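Local coordinates for protein Alpha/beta hydrolase (Pseudomonas aeruginosa PAO1, PDB 4R1D) that binds calcium and is probably a lipase of the alpha/beta hydrolase family, a type VI secretion effector held here by its cognate immunity protein, at residues F404-L407 with I408-I411; I411-F414 with H415-S419; L194-A197 with S198-Q201; C238-P242 with E243-R247; K446-P449 with T450-E453. All coordinates share one frame; numbering follows the deposited sequence. Where two conformers were deposited one is given.

Contact 1. Residues F404-L407 with I408-I411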
loop_
_atom_site.group_PDB
_atom_site.type_symbol
_atom_site.label_atom_id
_atom_site.label_comp_id
_atom_site.label_asym_id
_atom_site.label_seq_id
_atom_site.Cartn_x
_atom_site.Cartn_y
_atom_site.Cartn_z
ATOM N N PHE A 404 -8.933 5.596 -14.406
ATOM C CA PHE A 404 -9.198 4.207 -14.049
ATOM C C PHE A 404 -9.022 3.255 -15.231
ATOM O O PHE A 404 -8.394 2.205 -15.095
ATOM C CB PHE A 404 -10.597 4.065 -13.429
ATOM C CG PHE A 404 -10.993 2.643 -13.153
ATOM C CD1 PHE A 404 -10.330 1.896 -12.183
ATOM C CD2 PHE A 404 -12.019 2.041 -13.864
ATOM C CE1 PHE A 404 -10.689 0.579 -11.934
ATOM C CE2 PHE A 404 -12.384 0.724 -13.606
ATOM C CZ PHE A 404 -11.718 -0.003 -12.643
ATOM N N GLU A 405 -9.561 3.609 -16.400
ATOM C CA GLU A 405 -9.436 2.716 -17.550
ATOM C C GLU A 405 -7.989 2.572 -18.014
ATOM O O GLU A 405 -7.550 1.475 -18.406
ATOM C CB GLU A 405 -10.366 3.164 -18.692
ATOM C CG GLU A 405 -11.830 3.077 -18.283
ATOM C CD GLU A 405 -12.784 3.457 -19.394
ATOM O OE1 GLU A 405 -12.320 3.789 -20.499
ATOM O OE2 GLU A 405 -14.005 3.420 -19.155
ATOM N N ASP A 406 -7.237 3.669 -17.981
ATOM C CA ASP A 406 -5.823 3.591 -18.323
ATOM C C ASP A 406 -5.076 2.705 -17.316
ATOM O O ASP A 406 -4.157 1.970 -17.696
ATOM C CB ASP A 406 -5.187 4.982 -18.403
ATOM C CG ASP A 406 -5.249 5.570 -19.807
ATOM O OD1 ASP A 406 -5.685 4.837 -20.710
ATOM O OD2 ASP A 406 -4.836 6.743 -20.009
ATOM N N LEU A 407 -5.470 2.771 -16.045
ATOM C CA LEU A 407 -4.818 1.948 -15.024
ATOM C C LEU A 407 -5.113 0.478 -15.290
ATOM O O LEU A 407 -4.239 -0.365 -15.158
ATOM C CB LEU A 407 -5.250 2.329 -13.601
ATOM C CG LEU A 407 -4.626 3.552 -12.918
ATOM C CD1 LEU A 407 -5.101 3.663 -11.475
ATOM C CD2 LEU A 407 -3.106 3.492 -12.948
ATOM N N ILE A 408 -6.353 0.175 -15.682
ATOM C CA ILE A 408 -6.693 -1.206 -16.021
ATOM C C ILE A 408 -5.855 -1.689 -17.215
ATOM O O ILE A 408 -5.365 -2.816 -17.226
ATOM C CB ILE A 408 -8.214 -1.386 -16.306
ATOM C CG1 ILE A 408 -9.040 -1.086 -15.052
ATOM C CG2 ILE A 408 -8.515 -2.817 -16.790
ATOM C CD1 ILE A 408 -8.769 -2.043 -13.892
ATOM N N ASP A 409 -5.678 -0.839 -18.220
ATOM C CA ASP A 409 -4.894 -1.243 -19.383
ATOM C C ASP A 409 -3.434 -1.494 -18.977
ATOM O O ASP A 409 -2.787 -2.438 -19.456
ATOM C CB ASP A 409 -5.017 -0.202 -20.510
ATOM C CG ASP A 409 -6.412 -0.188 -21.133
ATOM O OD1 ASP A 409 -7.188 -1.122 -20.852
ATOM O OD2 ASP A 409 -6.730 0.736 -21.910
ATOM N N SER A 410 -2.931 -0.657 -18.074
ATOM C CA SER A 410 -1.597 -0.870 -17.493
ATOM C C SER A 410 -1.447 -2.220 -16.802
ATOM O O SER A 410 -0.478 -2.929 -17.049
ATOM C CB SER A 410 -1.244 0.241 -16.507
ATOM O OG SER A 410 -0.503 1.262 -17.144
ATOM N N ILE A 411 -2.378 -2.575 -15.920
ATOM C CA ILE A 411 -2.276 -3.872 -15.256
ATOM C C ILE A 411 -2.376 -5.024 -16.258
ATOM O O ILE A 411 -1.670 -6.017 -16.107
ATOM C CB ILE A 411 -3.288 -4.074 -14.071
ATOM C CG1 ILE A 411 -4.674 -4.476 -14.582
ATOM C CG2 ILE A 411 -3.318 -2.853 -13.154
ATOM C CD1 ILE A 411 -5.562 -5.092 -13.514
HETATM O O HOH W 1 -7.821 3.364 -21.292
HETATM O O HOH W 2 -2.010 3.512 -18.793
#
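F404 and I408 touch one turn apart on the alpha helix 400-421, where CG1 of I408 rests over one face of the F404 ring in a CH-pi contact. The carbon stands 4.0 Å from the ring centroid, displaced toward the rim, and CD1 of I408 also approaches the ring, 3.8 Å from F404 CZ. F404 brings its ring there with CG anti to the backbone N (chi1 175°). Y366 and Y370 of helix 365-370 pack on the same isoleucine, so this side of the helix faces the interior.

Four successive backbone bonds carry the helix through this turn, from I408 N to F404 O through to I411 N to L407 O, the last pair at 3.0 Å.

The acidic side chains belong to another flank. D406 and D409 come near each other, OD1 to OD2 at 4.4 Å, and one water donates to both oxygens, which probably eases the repulsion between them. Each also has a stronger partner: D409 OD1 makes a salt bridge with K371, while the D406 carboxylate accepts from the backbone N of S90 and K91 and the hydroxyl of T92 of the inhibitor chain, and E405 forms a salt bridge with K91 NZ of that chain. This flank is therefore part of the complex interface. A second water donates to D406 O at 2.9 Å and also bonds to S410 OG at 3.2 Å.

Contact 2. Residues I411-F414 with H415-S419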
loop_
_atom_site.group_PDB
_atom_site.type_symbol
_atom_site.label_atom_id
_atom_site.label_comp_id
_atom_site.label_asym_id
_atom_site.label_seq_id
_atom_site.Cartn_x
_atom_site.Cartn_y
_atom_site.Cartn_z
ATOM N N ILE A 411 -2.378 -2.575 -15.920
ATOM C CA ILE A 411 -2.276 -3.872 -15.256
ATOM C C ILE A 411 -2.376 -5.024 -16.258
ATOM O O ILE A 411 -1.670 -6.017 -16.107
ATOM C CB ILE A 411 -3.288 -4.074 -14.071
ATOM C CG1 ILE A 411 -4.674 -4.476 -14.582
ATOM C CG2 ILE A 411 -3.318 -2.853 -13.154
ATOM C CD1 ILE A 411 -5.562 -5.092 -13.514
ATOM N N ALA A 412 -3.229 -4.899 -17.277
ATOM C CA ALA A 412 -3.343 -5.954 -18.287
ATOM C C ALA A 412 -1.988 -6.175 -18.942
ATOM O O ALA A 412 -1.577 -7.313 -19.198
ATOM C CB ALA A 412 -4.397 -5.592 -19.341
ATOM N N ASN A 413 -1.279 -5.079 -19.189
ATOM C CA ASN A 413 0.027 -5.160 -19.834
ATOM C C ASN A 413 1.066 -5.794 -18.897
ATOM O O ASN A 413 1.842 -6.654 -19.298
ATOM C CB ASN A 413 0.468 -3.771 -20.320
ATOM C CG ASN A 413 1.800 -3.800 -21.043
ATOM O OD1 ASN A 413 1.961 -4.509 -22.037
ATOM N ND2 ASN A 413 2.756 -3.011 -20.560
ATOM N N PHE A 414 1.048 -5.386 -17.634
ATOM C CA PHE A 414 1.950 -5.966 -16.639
ATOM C C PHE A 414 1.666 -7.452 -16.437
ATOM O O PHE A 414 2.580 -8.265 -16.432
ATOM C CB PHE A 414 1.821 -5.202 -15.317
ATOM C CG PHE A 414 2.678 -5.749 -14.198
ATOM C CD1 PHE A 414 4.060 -5.703 -14.280
ATOM C CD2 PHE A 414 2.094 -6.283 -13.059
ATOM C CE1 PHE A 414 4.858 -6.185 -13.243
ATOM C CE2 PHE A 414 2.880 -6.778 -12.019
ATOM C CZ PHE A 414 4.269 -6.723 -12.114
ATOM N N HIS A 415 0.395 -7.801 -16.265
ATOM C CA HIS A 415 -0.017 -9.202 -16.168
ATOM C C HIS A 415 0.505 -10.030 -17.332
ATOM O O HIS A 415 1.030 -11.122 -17.137
ATOM C CB HIS A 415 -1.534 -9.319 -16.162
ATOM C CG HIS A 415 -2.164 -8.932 -14.868
ATOM N ND1 HIS A 415 -3.520 -8.735 -14.734
ATOM C CD2 HIS A 415 -1.626 -8.722 -13.642
ATOM C CE1 HIS A 415 -3.790 -8.408 -13.484
ATOM N NE2 HIS A 415 -2.659 -8.394 -12.800
ATOM N N GLY A 416 0.314 -9.520 -18.543
ATOM C CA GLY A 416 0.761 -10.211 -19.742
ATOM C C GLY A 416 2.264 -10.430 -19.786
ATOM O O GLY A 416 2.726 -11.515 -20.132
ATOM N N GLU A 417 3.031 -9.396 -19.450
ATOM C CA GLU A 417 4.483 -9.529 -19.381
ATOM C C GLU A 417 4.915 -10.540 -18.340
ATOM O O GLU A 417 5.773 -11.390 -18.606
ATOM C CB GLU A 417 5.136 -8.188 -19.079
ATOM C CG GLU A 417 5.092 -7.223 -20.239
ATOM C CD GLU A 417 6.022 -6.050 -20.013
ATOM O OE1 GLU A 417 5.540 -4.993 -19.593
ATOM O OE2 GLU A 417 7.242 -6.193 -20.239
ATOM N N LEU A 418 4.338 -10.454 -17.144
ATOM C CA LEU A 418 4.696 -11.409 -16.100
ATOM C C LEU A 418 4.387 -12.840 -16.516
ATOM O O LEU A 418 5.185 -13.734 -16.286
ATOM C CB LEU A 418 3.976 -11.103 -14.785
ATOM C CG LEU A 418 4.591 -10.206 -13.707
ATOM C CD1 LEU A 418 3.746 -10.331 -12.428
ATOM C CD2 LEU A 418 6.048 -10.544 -13.408
ATOM N N SER A 419 3.211 -13.059 -17.100
ATOM C CA SER A 419 2.834 -14.395 -17.541
ATOM C C SER A 419 3.868 -14.970 -18.515
ATOM O O SER A 419 4.352 -16.096 -18.337
ATOM C CB SER A 419 1.445 -14.359 -18.188
ATOM O OG SER A 419 1.039 -15.648 -18.610
#
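L418 places its CG over one face of the F414 ring, further along the alpha helix 400-421; the carbon is 4.2 Å from the ring centroid and shifted toward the rim, a CH-pi contact, and L418 CD1 adds a van der Waals touch 3.7 Å from F414 CZ. With chi1 at 178°, the phenyl group is sent along the helix toward L418. A264 and R263 of helix 258-267 pack against F414 and L418 respectively, so the pair joins these two helices.

The backbone bonds are the regular i to i+4 set. Two are notably straight: H415 N meets I411 O at 2.7 Å with an angle of 172° at the hydrogen, and L418 N reaches F414 O at 2.9 Å.

Polar side chains act mainly through partners beyond the turn. N413 ND2 stands 3.6 Å from E417 OE1, the amide and carboxylate planes turned by 34°, but the charge of E417 is met by a salt bridge to R216 of helix 215-238, whose side chain also touches N413. H415 is gripped at both ring nitrogens: ND1 bonds to Y366 OH and NE2 to the carbonyl oxygen of E325. These two bonds fix the rotation of the imidazole, which runs side by side with I411. One face of that ring looks onto the I411 carbonyl, whose O sits 3.2 Å from H415 CG.

Contact 3. Residues L194-A197 with S198-Q201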
loop_
_atom_site.group_PDB
_atom_site.type_symbol
_atom_site.label_atom_id
_atom_site.label_comp_id
_atom_site.label_asym_id
_atom_site.label_seq_id
_atom_site.Cartn_x
_atom_site.Cartn_y
_atom_site.Cartn_z
ATOM N N LEU A 194 23.542 -29.778 3.974
ATOM C CA LEU A 194 23.589 -28.952 5.176
ATOM C C LEU A 194 25.023 -28.563 5.526
ATOM O O LEU A 194 25.291 -27.445 5.955
ATOM C CB LEU A 194 22.927 -29.665 6.356
ATOM C CG LEU A 194 21.421 -29.895 6.157
ATOM C CD1 LEU A 194 20.868 -30.860 7.176
ATOM C CD2 LEU A 194 20.673 -28.559 6.196
ATOM N N LEU A 195 25.956 -29.486 5.358
ATOM C CA LEU A 195 27.339 -29.137 5.643
ATOM C C LEU A 195 27.782 -28.030 4.699
ATOM O O LEU A 195 28.414 -27.056 5.107
ATOM C CB LEU A 195 28.248 -30.363 5.495
ATOM C CG LEU A 195 29.734 -30.167 5.815
ATOM C CD1 LEU A 195 29.939 -29.583 7.212
ATOM C CD2 LEU A 195 30.460 -31.508 5.687
ATOM N N ARG A 196 27.428 -28.171 3.431
ATOM C CA ARG A 196 27.757 -27.157 2.454
ATOM C C ARG A 196 27.113 -25.830 2.844
ATOM O O ARG A 196 27.742 -24.782 2.779
ATOM C CB ARG A 196 27.276 -27.568 1.069
ATOM C CG ARG A 196 27.386 -26.454 0.047
ATOM C CD ARG A 196 28.834 -26.015 -0.138
ATOM N NE ARG A 196 29.327 -26.123 -1.513
ATOM C CZ ARG A 196 28.783 -26.860 -2.481
ATOM N NH1 ARG A 196 27.704 -27.603 -2.260
ATOM N NH2 ARG A 196 29.336 -26.862 -3.686
ATOM N N ALA A 197 25.845 -25.877 3.228
ATOM C CA ALA A 197 25.127 -24.642 3.511
ATOM C C ALA A 197 25.726 -23.955 4.731
ATOM O O ALA A 197 25.740 -22.728 4.816
ATOM C CB ALA A 197 23.644 -24.919 3.707
ATOM N N SER A 198 26.238 -24.750 5.669
ATOM C CA SER A 198 26.775 -24.208 6.917
ATOM C C SER A 198 28.045 -23.391 6.695
ATOM O O SER A 198 28.520 -22.709 7.595
ATOM C CB SER A 198 27.049 -25.320 7.930
ATOM O OG SER A 198 28.222 -26.049 7.592
ATOM N N ARG A 199 28.593 -23.460 5.490
ATOM C CA ARG A 199 29.782 -22.686 5.168
ATOM C C ARG A 199 29.463 -21.219 4.927
ATOM O O ARG A 199 30.369 -20.386 4.872
ATOM C CB ARG A 199 30.510 -23.307 3.979
ATOM C CG ARG A 199 30.947 -24.735 4.284
ATOM C CD ARG A 199 31.929 -25.268 3.265
ATOM N NE ARG A 199 31.399 -26.397 2.502
ATOM C CZ ARG A 199 31.633 -27.678 2.781
ATOM N NH1 ARG A 199 32.392 -28.012 3.819
ATOM N NH2 ARG A 199 31.103 -28.628 2.019
ATOM N N TYR A 200 28.175 -20.903 4.807
ATOM C CA TYR A 200 27.743 -19.532 4.523
ATOM C C TYR A 200 27.139 -18.843 5.739
ATOM O O TYR A 200 26.585 -19.500 6.611
ATOM C CB TYR A 200 26.722 -19.520 3.389
ATOM C CG TYR A 200 27.275 -20.014 2.086
ATOM C CD1 TYR A 200 27.855 -19.139 1.177
ATOM C CD2 TYR A 200 27.234 -21.364 1.769
ATOM C CE1 TYR A 200 28.370 -19.596 -0.024
ATOM C CE2 TYR A 200 27.742 -21.826 0.578
ATOM C CZ TYR A 200 28.311 -20.943 -0.311
ATOM O OH TYR A 200 28.813 -21.420 -1.496
ATOM N N GLN A 201 27.262 -17.518 5.801
ATOM C CA GLN A 201 26.598 -16.748 6.848
ATOM C C GLN A 201 25.349 -16.083 6.280
ATOM O O GLN A 201 25.436 -15.162 5.459
ATOM C CB GLN A 201 27.536 -15.691 7.445
ATOM C CG GLN A 201 28.752 -16.265 8.171
ATOM C CD GLN A 201 29.834 -16.761 7.221
ATOM O OE1 GLN A 201 29.856 -16.396 6.049
ATOM N NE2 GLN A 201 30.733 -17.598 7.726
#
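The C-terminal end of helix 191-197 runs out here into a type I beta turn, A197 to Y200, that leads to the edge strand 201-206 of the main parallel sheet. S198 closes the helix twice: its N donates to L194 O at 2.9 Å, and its hydroxyl OG donates to L195 O at 2.7 Å. The hydroxyl gets there because OG sits between the backbone N and the carbonyl carbon (chi1 75°), folded back over the last turn. Shorter-span bonds follow, R199 N to R196 O at 3.1 Å and Y200 N to A197 O at 3.0 Å, each donor lying above the carbonyl plane rather than in it.

R199 bends back along the helix, one face of its guanidinium over L195 O. R196 CD meets the edge of that group, 3.7 Å from R199 NE, and the two guanidinium planes are turned 73° apart.

W561, the last modelled residue, packs on both arginines, and Y200 OH bonds to the carbonyl oxygen of D560. A197 and Y200 rest on helix 542-556, and just beyond Y200 the strand supplies F202 and D203 to the calcium site.

Contact 4. Residues C238-P242 with E243-R247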
loop_
_atom_site.group_PDB
_atom_site.type_symbol
_atom_site.label_atom_id
_atom_site.label_comp_id
_atom_site.label_asym_id
_atom_site.label_seq_id
_atom_site.Cartn_x
_atom_site.Cartn_y
_atom_site.Cartn_z
ATOM N N CYS A 238 33.022 -6.614 5.632
ATOM C CA CYS A 238 33.902 -7.721 5.286
ATOM C C CYS A 238 35.104 -7.274 4.462
ATOM O O CYS A 238 35.912 -8.101 4.047
ATOM C CB CYS A 238 33.125 -8.800 4.526
ATOM S SG CYS A 238 31.692 -9.489 5.424
ATOM N N GLY A 239 35.214 -5.972 4.215
ATOM C CA GLY A 239 36.316 -5.441 3.432
ATOM C C GLY A 239 36.423 -6.095 2.065
ATOM O O GLY A 239 37.482 -6.583 1.679
ATOM N N LEU A 240 35.316 -6.096 1.329
ATOM C CA LEU A 240 35.252 -6.759 0.036
ATOM C C LEU A 240 35.659 -5.825 -1.095
ATOM O O LEU A 240 35.248 -4.662 -1.138
ATOM C CB LEU A 240 33.830 -7.280 -0.214
ATOM C CG LEU A 240 33.208 -8.184 0.857
ATOM C CD1 LEU A 240 31.742 -8.489 0.533
ATOM C CD2 LEU A 240 34.010 -9.479 1.025
ATOM N N ASP A 241 36.461 -6.331 -2.022
ATOM C CA ASP A 241 36.814 -5.539 -3.186
ATOM C C ASP A 241 35.663 -5.651 -4.181
ATOM O O ASP A 241 34.752 -6.449 -3.979
ATOM C CB ASP A 241 38.130 -6.023 -3.798
ATOM C CG ASP A 241 38.060 -7.457 -4.260
ATOM O OD1 ASP A 241 37.278 -7.734 -5.190
ATOM O OD2 ASP A 241 38.792 -8.305 -3.699
ATOM N N PRO A 242 35.690 -4.839 -5.245
ATOM C CA PRO A 242 34.577 -4.816 -6.200
ATOM C C PRO A 242 34.276 -6.156 -6.865
ATOM O O PRO A 242 33.102 -6.454 -7.080
ATOM C CB PRO A 242 35.029 -3.778 -7.226
ATOM C CG PRO A 242 35.860 -2.823 -6.404
ATOM C CD PRO A 242 36.615 -3.708 -5.454
ATOM N N GLU A 243 35.292 -6.949 -7.189
ATOM C CA GLU A 243 35.043 -8.264 -7.782
ATOM C C GLU A 243 34.255 -9.170 -6.838
ATOM O O GLU A 243 33.304 -9.838 -7.246
ATOM C CB GLU A 243 36.345 -8.953 -8.191
ATOM C CG GLU A 243 36.147 -10.414 -8.608
ATOM C CD GLU A 243 37.440 -11.104 -9.015
ATOM O OE1 GLU A 243 38.523 -10.532 -8.786
ATOM O OE2 GLU A 243 37.373 -12.222 -9.565
ATOM N N GLN A 244 34.669 -9.205 -5.578
ATOM C CA GLN A 244 33.965 -9.985 -4.567
ATOM C C GLN A 244 32.508 -9.550 -4.441
ATOM O O GLN A 244 31.617 -10.377 -4.286
ATOM C CB GLN A 244 34.652 -9.830 -3.217
ATOM C CG GLN A 244 36.038 -10.433 -3.164
ATOM C CD GLN A 244 36.731 -10.126 -1.859
ATOM O OE1 GLN A 244 37.004 -8.967 -1.551
ATOM N NE2 GLN A 244 37.013 -11.161 -1.079
ATOM N N MET A 245 32.284 -8.243 -4.486
ATOM C CA MET A 245 30.938 -7.691 -4.470
ATOM C C MET A 245 30.130 -8.224 -5.627
ATOM O O MET A 245 29.013 -8.721 -5.454
ATOM C CB MET A 245 31.000 -6.180 -4.630
ATOM C CG MET A 245 29.812 -5.480 -4.043
ATOM S SD MET A 245 30.213 -5.269 -2.307
ATOM C CE MET A 245 32.000 -5.330 -2.417
ATOM N N ARG A 246 30.692 -8.076 -6.822
ATOM C CA ARG A 246 30.028 -8.514 -8.039
ATOM C C ARG A 246 29.638 -9.977 -7.970
ATOM O O ARG A 246 28.633 -10.380 -8.560
ATOM C CB ARG A 246 30.927 -8.302 -9.261
ATOM C CG ARG A 246 31.071 -6.858 -9.690
ATOM C CD ARG A 246 31.510 -6.788 -11.153
ATOM N NE ARG A 246 32.694 -7.601 -11.410
ATOM C CZ ARG A 246 33.937 -7.196 -11.165
ATOM N NH1 ARG A 246 34.149 -5.992 -10.649
ATOM N NH2 ARG A 246 34.968 -7.994 -11.427
ATOM N N ARG A 247 30.431 -10.772 -7.256
ATOM C CA ARG A 247 30.210 -12.216 -7.196
ATOM C C ARG A 247 29.148 -12.590 -6.166
ATOM O O ARG A 247 28.644 -13.715 -6.158
ATOM C CB ARG A 247 31.513 -12.970 -6.895
ATOM C CG ARG A 247 32.542 -12.930 -8.016
ATOM C CD ARG A 247 33.728 -13.851 -7.732
ATOM N NE ARG A 247 33.414 -15.261 -7.956
ATOM C CZ ARG A 247 33.186 -16.146 -6.989
ATOM N NH1 ARG A 247 33.239 -15.776 -5.716
ATOM N NH2 ARG A 247 32.911 -17.406 -7.297
HETATM O O HOH W 3 39.712 -8.395 -0.173
HETATM O O HOH W 4 39.169 -10.597 -5.451
#
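A capping box, formed by D241 and Q244, starts helix 242-247 after the loop that follows helix 215-238. D241 is the N-cap residue: its OD1 accepts from Q244 N at 3.0 Å, met from above the carboxylate plane, and in return Q244 OE1 accepts from D241 N at 2.7 Å, in the plane of the amide. A chi1 of 61° folds the aspartate carboxylate over its own backbone and onto the helix start, while the glutamine chain stays extended to reach back. D241 O then takes the first helical bond, from M245 N at 3.1 Å.

L240 and M245, the residues just outside the box, close over its flank as a hydrophobic staple, with M245 CE packed tightly at 3.5 Å from L240 CB. Y234 and Q235 of helix 215-238 lie against L240 and M245.

The reciprocal bonds bring two acceptors together, D241 OD2 and Q244 OE1, 2.9 Å apart. Water probably eases this: one molecule donates to Q244 OE1 at 3.1 Å and another to D241 OD2 at 2.9 Å. The Q244 N-H and the positive end of the helix dipole probably help to stabilise the negative D241 carboxylate as well, whereas the nearby oxygen of Q244 would tend to oppose it.

Contact 5. Residues K446-P449 with T450-E453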
loop_
_atom_site.group_PDB
_atom_site.type_symbol
_atom_site.label_atom_id
_atom_site.label_comp_id
_atom_site.label_asym_id
_atom_site.label_seq_id
_atom_site.Cartn_x
_atom_site.Cartn_y
_atom_site.Cartn_z
ATOM N N LYS A 446 -26.490 -14.032 -6.711
ATOM C CA LYS A 446 -27.666 -14.888 -6.795
ATOM C C LYS A 446 -28.926 -14.039 -6.696
ATOM O O LYS A 446 -29.078 -13.247 -5.769
ATOM C CB LYS A 446 -27.620 -15.931 -5.680
ATOM C CG LYS A 446 -28.781 -16.898 -5.688
ATOM C CD LYS A 446 -28.729 -17.822 -4.487
ATOM C CE LYS A 446 -27.794 -18.988 -4.723
ATOM N NZ LYS A 446 -28.057 -20.094 -3.754
ATOM N N GLY A 447 -29.824 -14.182 -7.668
ATOM C CA GLY A 447 -31.034 -13.381 -7.694
ATOM C C GLY A 447 -31.463 -13.040 -9.110
ATOM O O GLY A 447 -30.890 -13.546 -10.070
ATOM N N ASP A 448 -32.462 -12.175 -9.236
ATOM C CA ASP A 448 -33.034 -11.836 -10.539
ATOM C C ASP A 448 -32.575 -10.457 -11.014
ATOM O O ASP A 448 -32.979 -9.445 -10.457
ATOM C CB ASP A 448 -34.564 -11.891 -10.464
ATOM C CG ASP A 448 -35.226 -11.401 -11.732
ATOM O OD1 ASP A 448 -34.590 -11.481 -12.802
ATOM O OD2 ASP A 448 -36.383 -10.939 -11.657
ATOM N N PRO A 449 -31.714 -10.421 -12.044
ATOM C CA PRO A 449 -31.148 -9.176 -12.579
ATOM C C PRO A 449 -32.142 -8.371 -13.407
ATOM O O PRO A 449 -31.847 -7.235 -13.761
ATOM C CB PRO A 449 -30.011 -9.659 -13.483
ATOM C CG PRO A 449 -29.813 -11.103 -13.158
ATOM C CD PRO A 449 -31.101 -11.615 -12.645
ATOM N N THR A 450 -33.299 -8.952 -13.715
ATOM C CA THR A 450 -34.251 -8.308 -14.619
ATOM C C THR A 450 -34.508 -6.832 -14.297
ATOM O O THR A 450 -34.352 -5.973 -15.161
ATOM C CB THR A 450 -35.590 -9.070 -14.688
ATOM O OG1 THR A 450 -35.353 -10.434 -15.077
ATOM C CG2 THR A 450 -36.515 -8.405 -15.691
ATOM N N PRO A 451 -34.906 -6.530 -13.056
ATOM C CA PRO A 451 -35.223 -5.132 -12.734
ATOM C C PRO A 451 -34.002 -4.216 -12.819
ATOM O O PRO A 451 -34.146 -3.005 -12.964
ATOM C CB PRO A 451 -35.727 -5.211 -11.287
ATOM C CG PRO A 451 -36.162 -6.633 -11.109
ATOM C CD PRO A 451 -35.212 -7.437 -11.937
ATOM N N LEU A 452 -32.808 -4.789 -12.718
ATOM C CA LEU A 452 -31.601 -3.979 -12.776
ATOM C C LEU A 452 -31.256 -3.634 -14.219
ATOM O O LEU A 452 -30.566 -2.660 -14.484
ATOM C CB LEU A 452 -30.422 -4.714 -12.138
ATOM C CG LEU A 452 -30.317 -4.825 -10.615
ATOM C CD1 LEU A 452 -31.521 -5.526 -10.004
ATOM C CD2 LEU A 452 -29.044 -5.583 -10.264
ATOM N N GLU A 453 -31.752 -4.442 -15.146
ATOM C CA GLU A 453 -31.302 -4.376 -16.532
ATOM C C GLU A 453 -32.333 -3.853 -17.533
ATOM O O GLU A 453 -32.094 -3.879 -18.740
ATOM C CB GLU A 453 -30.798 -5.748 -16.969
ATOM C CG GLU A 453 -29.646 -6.238 -16.111
ATOM C CD GLU A 453 -28.969 -7.466 -16.679
ATOM O OE1 GLU A 453 -29.678 -8.327 -17.244
ATOM O OE2 GLU A 453 -27.727 -7.560 -16.565
#
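D448 meets T450 in an Asx turn that introduces the short, weakly bonded helix 450-453. From CB, the aspartate side chain heads away from its own N (chi1 174°), which carries the carboxylate forward over the next two residues. CG itself lies 3.5 Å from T450 OG1. The two oxygens then divide the work. OD1 is doubly gripped: the T450 hydroxyl OG1 donates to it at 2.6 Å on the syn lone pair, and T450 N donates at 3.0 Å from well above the carboxylate plane, which probably limits the rotation of the carboxylate. OD2 lies alongside T450, 3.6 Å from its CB, and 3.7 Å from P451 CD.

Behind this cap, the carbonyl of P449 serves the following turn. P449 O accepts from L452 N at 2.8 Å, from above the carbonyl plane and with a bent angle of 131°, and more weakly from E453 N. CG of E453 also passes 3.4 Å from P449 O, while its carboxylate turns to other partners, OE2 bonding to R357 and to W375 NE1.

The turn follows strand 443-446 of the four-stranded mixed sheet; K446, at the strand end, and G447 just after it bond through their backbones to T477 and C342. P449 and L452 pack on W375, and P449 on L349, in the loops beside that sheet.

Contacts 1 and 2 are consecutive stretches of helix 400-421, sharing I411, with centres about 11 Å apart; the first presents a flank to the inhibitor chain, which the second touches only at N413. Contacts 3 and 4 form another pair, at the calcium end of the protein: their centres are about 20 Å apart, their nearest atoms about 7 Å, and they do not touch. The side chain of Y200 in contact 3 is about 10 Å from the calcium ion, and that of L240 in contact 4 about 11 Å from its ligand D203. Contact 5 lies beyond the centre of the chain, about 63 and 66 Å from contacts 3 and 4 between centres.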